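Local atomic coordinates of homoserine O-acetyltransferase (Bacillus anthracis str. 'Ames Ancestor', PDB entry 3I1I), a protein that probably transfers an acetyl group from acetyl-CoA to the hydroxyl of L-homoserine, a step toward methionine, using an alpha/beta hydrolase fold. Residues D233-F236 / Y237-Y241; V192-N195 / A196-I200; D118-A121 / M122-V126. All coordinates share one frame; numbering follows the deposited sequence.

Contact 1: D233-F236 / Y237-Y241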
loop_
_atom_site.group_PDB
_atom_site.type_symbol
_atom_site.label_atom_id
_atom_site.label_comp_id
_atom_site.label_asym_id
_atom_site.label_seq_id
_atom_site.Cartn_x
_atom_site.Cartn_y
_atom_site.Cartn_z
ATOM N N ASP A 233 -17.038 -2.922 -5.037
ATOM C CA ASP A 233 -16.749 -3.763 -6.217
ATOM C C ASP A 233 -15.837 -2.986 -7.144
ATOM O O ASP A 233 -15.854 -1.760 -7.140
ATOM C CB ASP A 233 -18.040 -4.045 -6.986
ATOM C CG ASP A 233 -17.849 -4.996 -8.162
ATOM O OD1 ASP A 233 -17.779 -6.236 -7.950
ATOM O OD2 ASP A 233 -17.807 -4.506 -9.319
ATOM N N GLU A 234 -15.037 -3.686 -7.959
ATOM C CA GLU A 234 -14.146 -2.989 -8.870
ATOM C C GLU A 234 -14.884 -2.028 -9.827
ATOM O O GLU A 234 -14.404 -0.934 -10.140
ATOM C CB GLU A 234 -13.272 -3.975 -9.643
ATOM C CG GLU A 234 -13.973 -4.871 -10.625
ATOM C CD GLU A 234 -14.238 -4.210 -11.959
ATOM O OE1 GLU A 234 -14.922 -4.865 -12.765
ATOM O OE2 GLU A 234 -13.789 -3.060 -12.195
ATOM N N HIS A 235 -16.046 -2.437 -10.269
ATOM C CA HIS A 235 -16.777 -1.645 -11.195
ATOM C C HIS A 235 -17.295 -0.337 -10.582
ATOM O O HIS A 235 -17.508 0.648 -11.286
ATOM C CB HIS A 235 -17.925 -2.440 -11.788
ATOM C CG HIS A 235 -18.426 -1.853 -13.063
ATOM N ND1 HIS A 235 -19.737 -1.472 -13.249
ATOM C CD2 HIS A 235 -17.771 -1.533 -14.204
ATOM C CE1 HIS A 235 -19.870 -0.970 -14.463
ATOM N NE2 HIS A 235 -18.695 -1.002 -15.065
ATOM N N PHE A 236 -17.478 -0.324 -9.273
ATOM C CA PHE A 236 -17.821 0.905 -8.599
ATOM C C PHE A 236 -16.785 1.976 -8.885
ATOM O O PHE A 236 -17.169 3.104 -9.159
ATOM C CB PHE A 236 -17.965 0.714 -7.091
ATOM C CG PHE A 236 -18.214 1.994 -6.339
ATOM C CD1 PHE A 236 -19.495 2.470 -6.168
ATOM C CD2 PHE A 236 -17.147 2.727 -5.828
ATOM C CE1 PHE A 236 -19.736 3.664 -5.459
ATOM C CE2 PHE A 236 -17.357 3.911 -5.138
ATOM C CZ PHE A 236 -18.668 4.392 -4.931
ATOM N N TYR A 237 -15.494 1.651 -8.804
ATOM C CA TYR A 237 -14.453 2.690 -8.997
ATOM C C TYR A 237 -14.358 3.132 -10.472
ATOM O O TYR A 237 -14.053 4.294 -10.768
ATOM C CB TYR A 237 -13.082 2.202 -8.523
ATOM C CG TYR A 237 -13.085 1.640 -7.114
ATOM C CD1 TYR A 237 -12.943 2.470 -6.019
ATOM C CD2 TYR A 237 -13.233 0.277 -6.882
ATOM C CE1 TYR A 237 -12.943 1.963 -4.737
ATOM C CE2 TYR A 237 -13.251 -0.236 -5.615
ATOM C CZ TYR A 237 -13.108 0.611 -4.538
ATOM O OH TYR A 237 -13.096 0.127 -3.272
ATOM N N GLU A 238 -14.613 2.185 -11.371
ATOM C CA GLU A 238 -14.536 2.402 -12.796
ATOM C C GLU A 238 -15.596 3.412 -13.256
ATOM O O GLU A 238 -15.287 4.298 -14.072
ATOM C CB GLU A 238 -14.703 1.073 -13.551
ATOM C CG GLU A 238 -14.175 1.089 -14.944
ATOM C CD GLU A 238 -12.614 1.168 -15.039
ATOM O OE1 GLU A 238 -11.896 0.731 -14.105
ATOM O OE2 GLU A 238 -12.110 1.695 -16.079
ATOM N N THR A 239 -16.813 3.297 -12.720
ATOM C CA THR A 239 -17.885 4.252 -13.035
ATOM C C THR A 239 -17.945 5.479 -12.132
ATOM O O THR A 239 -18.404 6.509 -12.565
ATOM C CB THR A 239 -19.258 3.577 -13.025
ATOM O OG1 THR A 239 -19.486 3.043 -11.710
ATOM C CG2 THR A 239 -19.279 2.429 -14.067
ATOM N N THR A 240 -17.474 5.419 -10.903
ATOM C CA THR A 240 -17.579 6.592 -10.020
ATOM C C THR A 240 -16.427 7.588 -10.194
ATOM O O THR A 240 -16.631 8.803 -10.025
ATOM C CB THR A 240 -17.684 6.165 -8.514
ATOM O OG1 THR A 240 -18.773 5.254 -8.380
ATOM C CG2 THR A 240 -17.898 7.369 -7.563
ATOM N N TYR A 241 -15.224 7.085 -10.501
ATOM C CA TYR A 241 -14.071 7.934 -10.798
ATOM C C TYR A 241 -13.518 7.540 -12.174
ATOM O O TYR A 241 -12.418 6.954 -12.299
ATOM C CB TYR A 241 -13.013 7.807 -9.676
ATOM C CG TYR A 241 -13.643 7.741 -8.314
ATOM C CD1 TYR A 241 -13.905 6.503 -7.717
ATOM C CD2 TYR A 241 -14.045 8.911 -7.644
ATOM C CE1 TYR A 241 -14.520 6.417 -6.492
ATOM C CE2 TYR A 241 -14.680 8.840 -6.416
ATOM C CZ TYR A 241 -14.906 7.581 -5.842
ATOM O OH TYR A 241 -15.523 7.475 -4.630
HETATM O O HOH W 1 -11.794 -0.229 -11.343
#
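Thr240 lies over one face of the Phe236 ring, one turn later in helix 234-240. Its OG1 stands above the ring centre, and its CB lies 4.2 Å from the ring centroid, a CH-pi contact. With OG1 beside the backbone N (chi1 -55°), the same hydroxyl also donates to Phe236 O at 2.8 Å. Thr240 N reaches that carbonyl from the opposite face of its plane, so the oxygen is gripped twice. Thr239 grips His235 O in the same double way, N and OG1 each at 3.1 Å, but from a different rotamer that puts CG2 over the imidazole face. Threonine suits both places because its hydroxyl turns back to a backbone carbonyl while a carbon, CB in Thr240 and CG2 in Thr239, lies on an aromatic face. Phe236 also turns an edge to the face of Tyr237 in a T-shaped pair, planes at 88°. Asp233 N-caps the helix, its OD2 accepting from His235 N at 2.9 Å. A water donates to Glu234 O and Glu238 OE1; Glu234 also bonds Tyr325, and Glu238 Ile186 N, of the second subunit. The short helix lies at a subunit interface, Tyr237 OH bonding Phe228 O of helix 217-228 and Tyr241 packing on helix 259-270.

Contact 2: V192-N195 / A196-I200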
loop_
_atom_site.group_PDB
_atom_site.type_symbol
_atom_site.label_atom_id
_atom_site.label_comp_id
_atom_site.label_asym_id
_atom_site.label_seq_id
_atom_site.Cartn_x
_atom_site.Cartn_y
_atom_site.Cartn_z
ATOM N N VAL A 192 -4.298 -5.051 3.264
ATOM C CA VAL A 192 -4.904 -3.921 3.939
ATOM C C VAL A 192 -4.444 -3.711 5.380
ATOM O O VAL A 192 -4.347 -2.582 5.794
ATOM C CB VAL A 192 -6.456 -4.005 3.853
ATOM C CG1 VAL A 192 -7.102 -2.857 4.552
ATOM C CG2 VAL A 192 -6.870 -4.072 2.364
ATOM N N ALA A 193 -4.159 -4.734 6.173
ATOM C CA ALA A 193 -3.658 -4.457 7.550
ATOM C C ALA A 193 -2.128 -4.289 7.650
ATOM O O ALA A 193 -1.647 -3.260 8.118
ATOM C CB ALA A 193 -4.173 -5.486 8.540
ATOM N N GLN A 194 -1.353 -5.279 7.213
ATOM C CA GLN A 194 0.111 -5.163 7.272
ATOM C C GLN A 194 0.604 -3.946 6.473
ATOM O O GLN A 194 1.354 -3.112 6.992
ATOM C CB GLN A 194 0.805 -6.411 6.715
ATOM C CG GLN A 194 2.306 -6.334 6.837
ATOM C CD GLN A 194 3.075 -7.493 6.239
ATOM O OE1 GLN A 194 2.502 -8.401 5.631
ATOM N NE2 GLN A 194 4.408 -7.461 6.402
ATOM N N ASN A 195 0.212 -3.860 5.206
ATOM C CA ASN A 195 0.611 -2.747 4.381
ATOM C C ASN A 195 0.245 -1.373 4.957
ATOM O O ASN A 195 1.024 -0.401 4.813
ATOM C CB ASN A 195 0.065 -2.901 2.961
ATOM C CG ASN A 195 0.799 -3.985 2.155
ATOM O OD1 ASN A 195 1.865 -4.477 2.569
ATOM N ND2 ASN A 195 0.221 -4.372 1.009
ATOM N N ALA A 196 -0.907 -1.285 5.617
ATOM C CA ALA A 196 -1.320 -0.003 6.222
ATOM C C ALA A 196 -0.412 0.334 7.406
ATOM O O ALA A 196 0.108 1.444 7.513
ATOM C CB ALA A 196 -2.809 -0.040 6.661
ATOM N N ILE A 197 -0.215 -0.635 8.289
ATOM C CA ILE A 197 0.703 -0.447 9.401
ATOM C C ILE A 197 2.086 -0.020 8.896
ATOM O O ILE A 197 2.651 0.961 9.366
ATOM C CB ILE A 197 0.834 -1.718 10.240
ATOM C CG1 ILE A 197 -0.522 -2.013 10.930
ATOM C CG2 ILE A 197 1.927 -1.545 11.224
ATOM C CD1 ILE A 197 -0.688 -3.464 11.499
ATOM N N GLU A 198 2.625 -0.744 7.931
ATOM C CA GLU A 198 3.926 -0.383 7.402
ATOM C C GLU A 198 3.979 0.979 6.692
ATOM O O GLU A 198 4.968 1.677 6.812
ATOM C CB GLU A 198 4.470 -1.507 6.527
ATOM C CG GLU A 198 5.004 -2.604 7.464
ATOM C CD GLU A 198 5.525 -3.821 6.760
ATOM O OE1 GLU A 198 6.019 -3.662 5.609
ATOM O OE2 GLU A 198 5.478 -4.923 7.392
ATOM N N ALA A 199 2.914 1.367 6.005
ATOM C CA ALA A 199 2.858 2.692 5.379
ATOM C C ALA A 199 2.964 3.822 6.446
ATOM O O ALA A 199 3.721 4.777 6.284
ATOM C CB ALA A 199 1.582 2.838 4.520
ATOM N N ILE A 200 2.261 3.681 7.556
ATOM C CA ILE A 200 2.377 4.660 8.641
ATOM C C ILE A 200 3.826 4.693 9.258
ATOM O O ILE A 200 4.404 5.774 9.471
ATOM C CB ILE A 200 1.310 4.412 9.733
ATOM C CG1 ILE A 200 -0.104 4.417 9.123
ATOM C CG2 ILE A 200 1.425 5.467 10.811
ATOM C CD1 ILE A 200 -1.220 3.791 10.001
#
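Gln194 and Glu198, one helical turn apart, run side by side in the same direction and join at their ends. From CB, placed on the outer side of the helix, the glutamine chain continues fully extended, with CG opposite the backbone N (chi1 -177°). CG passes 3.5 Å from Glu198 OE2, a methylene-to-oxygen van der Waals contact. CD lies a little farther from the same oxygen, and NE2 finally donates to Glu198 OE2 at 2.9 Å, with an N-H...O angle of 162°. The acceptor lies close to the amide plane, whereas the donor comes from above the carboxylate plane; the two flat groups are turned 81° against each other. This is an i to i+4 side-chain bridge on helix 186-202, which follows strand 174-178 of the central alpha/beta hydrolase sheet. A long neutral amide suits this place because NE2 can also donate to Asn265 OD1 of the second subunit. Glu198 OE1 forms a salt bridge with Arg225 of that subunit, which also donates to Asn195 OD1; the positive charge probably favours an ionised carboxylate. Beneath the bridge, Glu198 N donates to Gln194 O at 2.8 Å, and Ile197 N to Ala193 O at 3.0 Å. The helix has a wider pi-type turn at 192-194, where Ala196 CB comes within 3.1 Å of Val192 O. Ala196 also meets Ala223 of helix 217-228, small residues consistent with close packing, while Ile197 packs on Ala284 of helix 277-289.

Contact 3: D118-A121 / M122-V126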
loop_
_atom_site.group_PDB
_atom_site.type_symbol
_atom_site.label_atom_id
_atom_site.label_comp_id
_atom_site.label_asym_id
_atom_site.label_seq_id
_atom_site.Cartn_x
_atom_site.Cartn_y
_atom_site.Cartn_z
ATOM N N ASP A 118 2.324 10.278 30.880
ATOM C CA ASP A 118 2.521 10.398 29.440
ATOM C C ASP A 118 1.577 9.467 28.688
ATOM O O ASP A 118 1.047 8.481 29.242
ATOM C CB ASP A 118 3.955 10.016 29.067
ATOM C CG ASP A 118 5.004 10.940 29.696
ATOM O OD1 ASP A 118 4.809 12.177 29.676
ATOM O OD2 ASP A 118 6.041 10.422 30.183
ATOM N N GLU A 119 1.398 9.772 27.407
ATOM C CA GLU A 119 0.613 8.927 26.517
ATOM C C GLU A 119 1.255 7.569 26.414
ATOM O O GLU A 119 2.464 7.466 26.476
ATOM C CB GLU A 119 0.495 9.550 25.140
ATOM C CG GLU A 119 -0.510 10.656 25.133
ATOM C CD GLU A 119 -0.545 11.434 23.834
ATOM O OE1 GLU A 119 0.243 11.122 22.890
ATOM O OE2 GLU A 119 -1.390 12.369 23.778
ATOM N N TYR A 120 0.430 6.535 26.308
ATOM C CA TYR A 120 0.910 5.176 26.100
ATOM C C TYR A 120 1.749 5.067 24.823
ATOM O O TYR A 120 2.786 4.396 24.804
ATOM C CB TYR A 120 -0.269 4.209 25.984
ATOM C CG TYR A 120 -0.903 3.818 27.300
ATOM C CD1 TYR A 120 -0.301 2.876 28.116
ATOM C CD2 TYR A 120 -2.110 4.354 27.709
ATOM C CE1 TYR A 120 -0.859 2.503 29.311
ATOM C CE2 TYR A 120 -2.678 3.980 28.907
ATOM C CZ TYR A 120 -2.041 3.048 29.701
ATOM O OH TYR A 120 -2.586 2.630 30.882
ATOM N N ALA A 121 1.284 5.715 23.758
ATOM C CA ALA A 121 1.914 5.587 22.459
ATOM C C ALA A 121 2.103 4.099 22.125
ATOM O O ALA A 121 1.206 3.296 22.393
ATOM C CB ALA A 121 3.234 6.383 22.424
HETATM N N MSE A 122 3.257 3.717 21.583
HETATM C CA MSE A 122 3.528 2.310 21.243
HETATM C C MSE A 122 3.741 1.399 22.450
HETATM O O MSE A 122 3.867 0.164 22.289
HETATM C CB MSE A 122 4.702 2.186 20.268
HETATM C CG MSE A 122 4.476 2.905 18.948
HETATM SE SE MSE A 122 2.739 2.509 18.085
HETATM C CE MSE A 122 2.938 0.578 17.930
ATOM N N ASP A 123 3.734 1.962 23.658
ATOM C CA ASP A 123 3.628 1.127 24.846
ATOM C C ASP A 123 2.193 0.616 25.075
ATOM O O ASP A 123 1.969 -0.204 25.969
ATOM C CB ASP A 123 4.152 1.855 26.092
ATOM C CG ASP A 123 4.165 0.953 27.340
ATOM O OD1 ASP A 123 4.719 -0.161 27.263
ATOM O OD2 ASP A 123 3.575 1.341 28.378
ATOM N N PHE A 124 1.213 1.059 24.281
ATOM C CA PHE A 124 -0.128 0.495 24.449
ATOM C C PHE A 124 -0.145 -0.997 24.127
ATOM O O PHE A 124 0.540 -1.445 23.221
ATOM C CB PHE A 124 -1.176 1.226 23.616
ATOM C CG PHE A 124 -2.577 0.952 24.070
ATOM C CD1 PHE A 124 -3.103 1.637 25.156
ATOM C CD2 PHE A 124 -3.338 -0.024 23.458
ATOM C CE1 PHE A 124 -4.378 1.383 25.612
ATOM C CE2 PHE A 124 -4.622 -0.292 23.900
ATOM C CZ PHE A 124 -5.146 0.404 24.990
ATOM N N PRO A 125 -0.918 -1.785 24.883
ATOM C CA PRO A 125 -0.883 -3.211 24.590
ATOM C C PRO A 125 -1.654 -3.569 23.338
ATOM O O PRO A 125 -2.619 -2.907 22.993
ATOM C CB PRO A 125 -1.577 -3.848 25.794
ATOM C CG PRO A 125 -2.436 -2.781 26.351
ATOM C CD PRO A 125 -1.722 -1.483 26.078
ATOM N N VAL A 126 -1.221 -4.633 22.686
ATOM C CA VAL A 126 -1.954 -5.205 21.597
ATOM C C VAL A 126 -3.289 -5.693 22.114
ATOM O O VAL A 126 -3.345 -6.395 23.181
ATOM C CB VAL A 126 -1.182 -6.371 20.985
ATOM C CG1 VAL A 126 -2.051 -7.093 19.958
ATOM C CG2 VAL A 126 0.165 -5.847 20.386
#
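Tyr120 and Phe124 form the tightly packed side of this turn: the phenylalanine edge is directed at the tyrosine face in a T-shaped pair, planes at 88° and centroids 5.4 Å apart. The nearest atoms are Phe124 CD1 and Tyr120 CG, 3.8 Å from each other. A trans first torsion (chi1 -163°) brings the edge of the Phe124 ring against the Tyr120 face. The apolar ring carbons of both residues suit contact with Ile25 of strand 24-34. Two successive i to i+3 bonds bend the chain beneath them, Asp123 N to Tyr120 O at 2.9 Å and Phe124 N to Ala121 O at 2.9 Å. The first closes a type II' beta turn, with Ala121 taking the positive phi, and the second a type I turn across 121-124. Both lie within the long loop that links strand 87-91 to helix 129-142 in the alpha/beta hydrolase fold. Met122, a selenomethionine, has a chain bent at chi2 and chi3 and packs on Met281 and Tyr282 of helix 277-289 and on Val254 of the second subunit. On the looser, solvent side, exposed Asp123 brings OD2 only to 4.2 Å from Tyr120 CD1, at the ring edge; that carboxylate is held instead by a salt bridge to Arg23.

How the contacts relate
Contact 2 is the most buried of the three, whereas contacts 1 and 3 are only partly buried; all three touch the second subunit. Contact 1 occupies a short helix and contact 2 the middle of a longer one; helix 217-228 meets both. Contacts 2 and 3, with centres about 18 Å apart, share helix 277-289 as a neighbour. Contacts 1 and 3 lie farther apart, about 39 Å between centres. Chemistry follows place: contact 2 combines small and branched apolar residues facing its own chain with polar groups facing the other subunit, while contacts 1 and 3 each build a T-shaped aromatic pair, one on helix 234-240 and one around a loop turn.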